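Local structure of beta-phosphoglucomutase (Clostridium difficile, 4GIB) at residues 89-92 with 93-96; 104-107 with 108-112; 215-218 with 219-222. The protein probably interconverts beta-D-glucose 1-phosphate and beta-D-glucose 6-phosphate as a magnesium-dependent phosphomutase of the HAD-like superfamily. One frame throughout, in Å; residues are numbered along the deposited sequence.

Interaction 1 of 3, residues 89-92 with 93-96; sequences FSEE and EKVR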
loop_
_atom_site.group_PDB
_atom_site.type_symbol
_atom_site.label_atom_id
_atom_site.label_comp_id
_atom_site.label_asym_id
_atom_site.label_seq_id
_atom_site.Cartn_x
_atom_site.Cartn_y
_atom_site.Cartn_z
ATOM N N PHE A 89 25.079 12.645 -1.057
ATOM C CA PHE A 89 25.472 11.347 -1.592
ATOM C C PHE A 89 25.178 11.254 -3.078
ATOM O O PHE A 89 24.194 11.818 -3.543
ATOM C CB PHE A 89 24.655 10.229 -0.934
ATOM C CG PHE A 89 24.823 10.129 0.548
ATOM C CD1 PHE A 89 24.070 10.919 1.393
ATOM C CD2 PHE A 89 25.690 9.203 1.097
ATOM C CE1 PHE A 89 24.206 10.822 2.758
ATOM C CE2 PHE A 89 25.829 9.091 2.457
ATOM C CZ PHE A 89 25.087 9.907 3.296
ATOM N N SER A 90 26.011 10.517 -3.814
ATOM C CA SER A 90 25.763 10.261 -5.227
ATOM C C SER A 90 24.665 9.217 -5.273
ATOM O O SER A 90 24.446 8.507 -4.298
ATOM C CB SER A 90 27.018 9.727 -5.937
ATOM O OG SER A 90 27.457 8.494 -5.384
ATOM N N GLU A 91 23.971 9.109 -6.396
ATOM C CA GLU A 91 22.912 8.124 -6.505
ATOM C C GLU A 91 23.526 6.721 -6.475
ATOM O O GLU A 91 22.915 5.802 -5.934
ATOM C CB GLU A 91 22.035 8.387 -7.733
ATOM C CG GLU A 91 21.354 9.786 -7.709
ATOM C CD GLU A 91 20.415 9.998 -6.507
ATOM O OE1 GLU A 91 19.659 9.073 -6.145
ATOM O OE2 GLU A 91 20.405 11.105 -5.937
ATOM N N GLU A 92 24.736 6.548 -7.021
ATOM C CA GLU A 92 25.401 5.231 -6.916
ATOM C C GLU A 92 25.475 4.809 -5.466
ATOM O O GLU A 92 25.183 3.681 -5.117
ATOM C CB GLU A 92 26.854 5.242 -7.404
ATOM C CG GLU A 92 27.081 4.928 -8.848
ATOM C CD GLU A 92 28.491 4.381 -9.080
ATOM O OE1 GLU A 92 28.944 3.526 -8.285
ATOM O OE2 GLU A 92 29.138 4.781 -10.066
ATOM N N GLU A 93 25.949 5.722 -4.633
ATOM C CA GLU A 93 26.103 5.428 -3.227
ATOM C C GLU A 93 24.719 5.185 -2.623
ATOM O O GLU A 93 24.563 4.316 -1.802
ATOM C CB GLU A 93 26.883 6.544 -2.514
ATOM C CG GLU A 93 27.272 6.203 -1.078
ATOM C CD GLU A 93 28.186 4.967 -0.955
ATOM O OE1 GLU A 93 28.806 4.553 -1.968
ATOM O OE2 GLU A 93 28.294 4.428 0.176
ATOM N N LYS A 94 23.716 5.942 -3.049
ATOM C CA LYS A 94 22.372 5.686 -2.584
ATOM C C LYS A 94 21.914 4.269 -3.052
ATOM O O LYS A 94 21.258 3.553 -2.303
ATOM C CB LYS A 94 21.393 6.750 -3.067
ATOM C CG LYS A 94 21.731 8.153 -2.677
ATOM C CD LYS A 94 20.473 8.990 -2.630
ATOM C CE LYS A 94 20.729 10.419 -2.272
ATOM N NZ LYS A 94 21.148 11.203 -3.445
ATOM N N VAL A 95 22.259 3.891 -4.288
ATOM C CA VAL A 95 21.952 2.550 -4.823
ATOM C C VAL A 95 22.574 1.469 -3.913
ATOM O O VAL A 95 21.932 0.464 -3.593
ATOM C CB VAL A 95 22.456 2.374 -6.306
ATOM C CG1 VAL A 95 22.549 0.889 -6.706
ATOM C CG2 VAL A 95 21.562 3.191 -7.313
ATOM N N ARG A 96 23.810 1.691 -3.470
ATOM C CA ARG A 96 24.476 0.720 -2.599
ATOM C C ARG A 96 23.748 0.608 -1.266
ATOM O O ARG A 96 23.527 -0.493 -0.740
ATOM C CB ARG A 96 25.901 1.145 -2.294
ATOM C CG ARG A 96 26.783 0.005 -1.804
ATOM C CD ARG A 96 27.665 0.454 -0.651
ATOM N NE ARG A 96 26.938 0.350 0.623
ATOM C CZ ARG A 96 27.282 0.955 1.757
ATOM N NH1 ARG A 96 26.549 0.765 2.847
ATOM N NH2 ARG A 96 28.332 1.763 1.807
#
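The backbone enters helix 91-109 here, and i to i+4 bonds such as Lys94 N to Ser90 O (2.9 Å) and Arg96 N to Glu92 O run through its first turns. Ser90 stands at the N-cap. Its OG sits between the backbone N and the carbonyl carbon of its own residue (chi1 61°), which swings the hydroxyl over the helix start, where Ser90 OG accepts from Glu93 N at 3.2 Å. The bond is fairly straight and gives one of the first-turn N-H groups an acceptor.

Lys94 reaches back over the same turn. Its chain runs extended as far as CE and then bends at chi4 (82°), bringing Lys94 NZ 2.6 Å from Glu91 OE2 in a salt bridge that meets the oxygen from above the carboxylate plane. The ammonium also donates to Phe89 O, lying above that carbonyl plane rather than on a lone pair. Helix 91-109 is part of the alpha-helical cap domain of beta-phosphoglucomutases, and this contact lies at its N-terminal end. The lysine stem is buried against Met73, Leu76 and Leu80 of helix 72-82, and Phe89 also rests on Leu80.

On the flank of Phe89, Glu93 CG approaches the ring edge near its plane, 4.0 Å from Phe89 CD2. The Glu93 carboxylate is turned nearly parallel to the ring (15°). In one of two modelled conformers of Arg96, its NH2 forms a tentative salt bridge with Glu93 OE2, while NH1 pairs with Glu100 one turn further on.

Interaction 2 of 3, residues 104-107 with 108-112; sequences YYVS and LIDEI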
loop_
_atom_site.group_PDB
_atom_site.type_symbol
_atom_site.label_atom_id
_atom_site.label_comp_id
_atom_site.label_asym_id
_atom_site.label_seq_id
_atom_site.Cartn_x
_atom_site.Cartn_y
_atom_site.Cartn_z
ATOM N N TYR A 104 18.341 -6.825 3.741
ATOM C CA TYR A 104 17.943 -7.006 5.124
ATOM C C TYR A 104 16.417 -7.096 5.238
ATOM O O TYR A 104 15.919 -7.940 5.963
ATOM C CB TYR A 104 18.550 -5.918 6.022
ATOM C CG TYR A 104 18.326 -6.175 7.493
ATOM C CD1 TYR A 104 18.704 -7.378 8.065
ATOM C CD2 TYR A 104 17.746 -5.216 8.311
ATOM C CE1 TYR A 104 18.496 -7.631 9.408
ATOM C CE2 TYR A 104 17.533 -5.460 9.669
ATOM C CZ TYR A 104 17.915 -6.667 10.206
ATOM O OH TYR A 104 17.723 -6.920 11.536
ATOM N N TYR A 105 15.687 -6.273 4.484
ATOM C CA TYR A 105 14.222 -6.312 4.498
ATOM C C TYR A 105 13.709 -7.678 3.980
ATOM O O TYR A 105 12.828 -8.299 4.596
ATOM C CB TYR A 105 13.629 -5.152 3.676
ATOM C CG TYR A 105 12.127 -5.236 3.523
ATOM C CD1 TYR A 105 11.283 -4.955 4.597
ATOM C CD2 TYR A 105 11.543 -5.603 2.303
ATOM C CE1 TYR A 105 9.895 -5.066 4.472
ATOM C CE2 TYR A 105 10.169 -5.690 2.162
ATOM C CZ TYR A 105 9.345 -5.429 3.253
ATOM O OH TYR A 105 7.974 -5.521 3.130
ATOM N N VAL A 106 14.292 -8.144 2.877
ATOM C CA VAL A 106 13.916 -9.421 2.254
ATOM C C VAL A 106 14.134 -10.593 3.211
ATOM O O VAL A 106 13.385 -11.566 3.217
ATOM C CB VAL A 106 14.696 -9.613 0.928
ATOM C CG1 VAL A 106 14.664 -11.095 0.423
ATOM C CG2 VAL A 106 14.163 -8.636 -0.116
ATOM N N SER A 107 15.156 -10.480 4.039
ATOM C CA SER A 107 15.454 -11.499 5.009
ATOM C C SER A 107 14.373 -11.542 6.081
ATOM O O SER A 107 14.036 -12.596 6.591
ATOM C CB SER A 107 16.814 -11.216 5.637
ATOM O OG SER A 107 17.083 -12.165 6.630
ATOM N N LEU A 108 13.836 -10.389 6.436
ATOM C CA LEU A 108 12.773 -10.333 7.449
ATOM C C LEU A 108 11.465 -10.855 6.908
ATOM O O LEU A 108 10.826 -11.667 7.553
ATOM C CB LEU A 108 12.588 -8.911 7.972
ATOM C CG LEU A 108 13.800 -8.320 8.709
ATOM C CD1 LEU A 108 13.538 -6.873 9.048
ATOM C CD2 LEU A 108 14.129 -9.127 9.964
ATOM N N ILE A 109 11.068 -10.426 5.713
ATOM C CA ILE A 109 9.763 -10.857 5.159
ATOM C C ILE A 109 9.723 -12.294 4.674
ATOM O O ILE A 109 8.642 -12.837 4.456
ATOM C CB ILE A 109 9.238 -9.937 4.037
ATOM C CG1 ILE A 109 10.222 -9.873 2.870
ATOM C CG2 ILE A 109 8.942 -8.552 4.603
ATOM C CD1 ILE A 109 9.729 -9.051 1.720
ATOM N N ASP A 110 10.880 -12.917 4.499
ATOM C CA ASP A 110 10.892 -14.302 4.089
ATOM C C ASP A 110 10.312 -15.235 5.176
ATOM O O ASP A 110 10.051 -16.398 4.901
ATOM C CB ASP A 110 12.274 -14.725 3.579
ATOM C CG ASP A 110 12.580 -14.154 2.157
ATOM O OD1 ASP A 110 11.873 -13.212 1.700
ATOM O OD2 ASP A 110 13.526 -14.648 1.497
ATOM N N GLU A 111 10.043 -14.702 6.375
ATOM C CA GLU A 111 9.411 -15.487 7.450
ATOM C C GLU A 111 7.885 -15.283 7.532
ATOM O O GLU A 111 7.236 -15.780 8.446
ATOM C CB GLU A 111 10.050 -15.165 8.809
ATOM C CG GLU A 111 11.565 -15.350 8.827
ATOM C CD GLU A 111 11.995 -16.701 8.277
ATOM O OE1 GLU A 111 11.297 -17.699 8.533
ATOM O OE2 GLU A 111 13.035 -16.761 7.597
ATOM N N ILE A 112 7.316 -14.545 6.596
ATOM C CA ILE A 112 5.867 -14.336 6.569
ATOM C C ILE A 112 5.172 -15.604 6.032
ATOM O O ILE A 112 5.715 -16.288 5.162
ATOM C CB ILE A 112 5.511 -13.088 5.712
ATOM C CG1 ILE A 112 6.148 -11.824 6.329
ATOM C CG2 ILE A 112 4.026 -12.909 5.626
ATOM C CD1 ILE A 112 5.954 -10.536 5.501
HETATM O O HOH W 1 14.832 -14.903 7.500
#
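Tyr105 O is gripped by two N-H groups, soundly by Ile109 N at 3.0 Å and nearly straight (164°), and weakly by Leu108 N. Leu108 N also donates to Tyr104 O, so its N-H is shared between two carbonyls. The side chains of the first pair follow the backbone bond. Ile109 lays CG2 over one face of the Tyr105 ring, 3.4 Å from Tyr105 CZ, while its CD1 comes equally close to CE2. CG1 of Ile109 lies between its backbone N and carbonyl carbon (chi1 59°), an arrangement that carries both branches to the tyrosine.

Tyr104 to Ile109 belong to helix 91-109, and a type I turn spans Ile109 to Ile112 where the chain goes on from the helical cap domain. Tyr105 stacks on His44, whereas Ile109 leans on Val147 of helix 144-151. Tyr105 and Val106 probably border the substrate pocket, near Lys101 and Asn143 and, for Tyr105, a bound phosphate ion.

Leu108 CD1 approaches the Tyr104 ring obliquely, 4.3 Å from Tyr104 CE2. On the side facing helix 144-151, Asp110 runs alongside Val106, its OD1 hydrogen-bonded to Asn146. On the outer side, a water donates to both Ser107 O and Glu111 OE2, each at 2.6 Å.

Interaction 3 of 3, residues 215-218 with 219-222; sequences NYEN and LKKA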
loop_
_atom_site.group_PDB
_atom_site.type_symbol
_atom_site.label_atom_id
_atom_site.label_comp_id
_atom_site.label_asym_id
_atom_site.label_seq_id
_atom_site.Cartn_x
_atom_site.Cartn_y
_atom_site.Cartn_z
ATOM N N ASN A 215 -7.361 4.763 12.281
ATOM C CA ASN A 215 -7.767 5.984 12.963
ATOM C C ASN A 215 -8.624 6.870 12.070
ATOM O O ASN A 215 -8.259 7.153 10.923
ATOM C CB ASN A 215 -6.517 6.764 13.398
ATOM C CG ASN A 215 -6.848 8.121 13.995
ATOM O OD1 ASN A 215 -7.911 8.313 14.590
ATOM N ND2 ASN A 215 -5.925 9.068 13.852
ATOM N N TYR A 216 -9.749 7.331 12.606
ATOM C CA TYR A 216 -10.648 8.159 11.830
ATOM C C TYR A 216 -10.085 9.534 11.533
ATOM O O TYR A 216 -10.245 10.042 10.426
ATOM C CB TYR A 216 -11.990 8.334 12.525
ATOM C CG TYR A 216 -12.860 9.327 11.801
ATOM C CD1 TYR A 216 -13.699 8.917 10.779
ATOM C CD2 TYR A 216 -12.821 10.682 12.114
ATOM C CE1 TYR A 216 -14.488 9.816 10.098
ATOM C CE2 TYR A 216 -13.605 11.593 11.433
ATOM C CZ TYR A 216 -14.440 11.151 10.422
ATOM O OH TYR A 216 -15.237 12.033 9.725
ATOM N N GLU A 217 -9.440 10.138 12.522
ATOM C CA GLU A 217 -8.924 11.487 12.362
ATOM C C GLU A 217 -7.847 11.560 11.286
ATOM O O GLU A 217 -7.793 12.524 10.528
ATOM C CB GLU A 217 -8.393 12.029 13.687
ATOM C CG GLU A 217 -8.180 13.550 13.685
ATOM C CD GLU A 217 -9.482 14.327 13.457
ATOM O OE1 GLU A 217 -10.508 13.996 14.096
ATOM O OE2 GLU A 217 -9.467 15.282 12.649
ATOM N N ASN A 218 -7.008 10.534 11.205
ATOM C CA ASN A 218 -5.938 10.518 10.230
ATOM C C ASN A 218 -6.451 10.125 8.851
ATOM O O ASN A 218 -5.823 10.449 7.842
ATOM C CB ASN A 218 -4.849 9.531 10.634
ATOM C CG ASN A 218 -3.568 9.720 9.828
ATOM O OD1 ASN A 218 -3.243 8.917 8.952
ATOM N ND2 ASN A 218 -2.861 10.816 10.094
ATOM N N LEU A 219 -7.581 9.423 8.809
ATOM C CA LEU A 219 -8.142 8.969 7.541
ATOM C C LEU A 219 -9.447 9.706 7.180
ATOM O O LEU A 219 -10.257 9.197 6.414
ATOM C CB LEU A 219 -8.361 7.451 7.589
ATOM C CG LEU A 219 -7.115 6.622 7.949
ATOM C CD1 LEU A 219 -7.496 5.169 8.198
ATOM C CD2 LEU A 219 -6.005 6.735 6.878
ATOM N N LYS A 220 -9.609 10.923 7.705
ATOM C CA LYS A 220 -10.804 11.751 7.462
ATOM C C LYS A 220 -11.234 11.978 6.010
ATOM O O LYS A 220 -12.406 12.241 5.757
ATOM C CB LYS A 220 -10.638 13.148 8.068
ATOM C CG LYS A 220 -10.813 13.246 9.549
ATOM C CD LYS A 220 -11.151 14.693 9.942
ATOM C CE LYS A 220 -10.128 15.735 9.472
ATOM N NZ LYS A 220 -8.822 15.618 10.164
ATOM N N LYS A 221 -10.300 11.935 5.068
ATOM C CA LYS A 221 -10.639 12.199 3.671
ATOM C C LYS A 221 -11.161 10.980 2.916
ATOM O O LYS A 221 -11.529 11.069 1.762
ATOM C CB LYS A 221 -9.448 12.858 2.972
ATOM C CG LYS A 221 -9.172 14.248 3.589
ATOM C CD LYS A 221 -7.936 14.942 3.060
ATOM C CE LYS A 221 -7.811 16.329 3.704
ATOM N NZ LYS A 221 -6.612 17.079 3.240
ATOM N N ALA A 222 -11.235 9.848 3.596
ATOM C CA ALA A 222 -11.741 8.642 2.997
ATOM C C ALA A 222 -13.257 8.748 2.841
ATOM O O ALA A 222 -13.920 9.428 3.605
ATOM C CB ALA A 222 -11.358 7.442 3.844
HETATM O O HOH W 2 -7.633 11.578 5.679
#
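Leu219 is the buried side chain of this contact, and its isobutyl group folds back over the carbonyl of Asn215. Leu219 CG lies 3.2 Å from Asn215 O, with CD1 only slightly farther, because CG stands beside the leucine's own backbone N (chi1 -55°). Leu219 N donates weakly to both Asn215 O and Tyr216 O, so two imperfect bonds divide one N-H. Beyond the segments, the leucine packs on Ile200 of helix 197-205.

The solvent side is held by charge instead. Glu217 and Lys220 run side by side, pointing the same way, and the lysine curls at chi3 and chi4 until Lys220 NZ meets Glu217 OE2 at 2.6 Å, on the anti side and 34° out of the carboxylate plane. The same NZ donates to Glu217 O at 3.3 Å, in the carbonyl plane and on a lone pair, so side chain and backbone of one residue grip it together. The Tyr216 and Lys220 side chains cross at about a right angle; Tyr216 CE2 lies 3.8 Å from Lys220 CG, which approaches the ring obliquely. A water donates to Asn218 O and accepts from Lys221 N.

Asn215 OD1 accepts a weak bond from Glu217 N, and a type I turn from Leu219 to Ala222 redirects the chain. The whole is an irregular loop, helical in phi/psi at 216-218 only, between parallel strands 209-213 and 224-226, at one margin of the Rossmann-like core sheet of HAD enzymes.

Interactions 1 and 2 lie near the two ends of one element, helix 91-109, with centres about 23 Å apart; interaction 3 belongs to a loop of the core sheet, about 30 Å between centres from interaction 2 and on the opposite side of the chain's centre. Interactions 1 and 3 are surface contacts, and both rely on a lysine pairing with the glutamate three residues earlier, although the lysine of 89-96 is buried and that of 215-222 exposed. Interaction 2, partly buried against helices 41-53 and 144-151, has no salt bridge across it and depends on aromatic and aliphatic contact. Regular i to i+4 bonds in interaction 1 contrast with the weak backbone bonds across interaction 3.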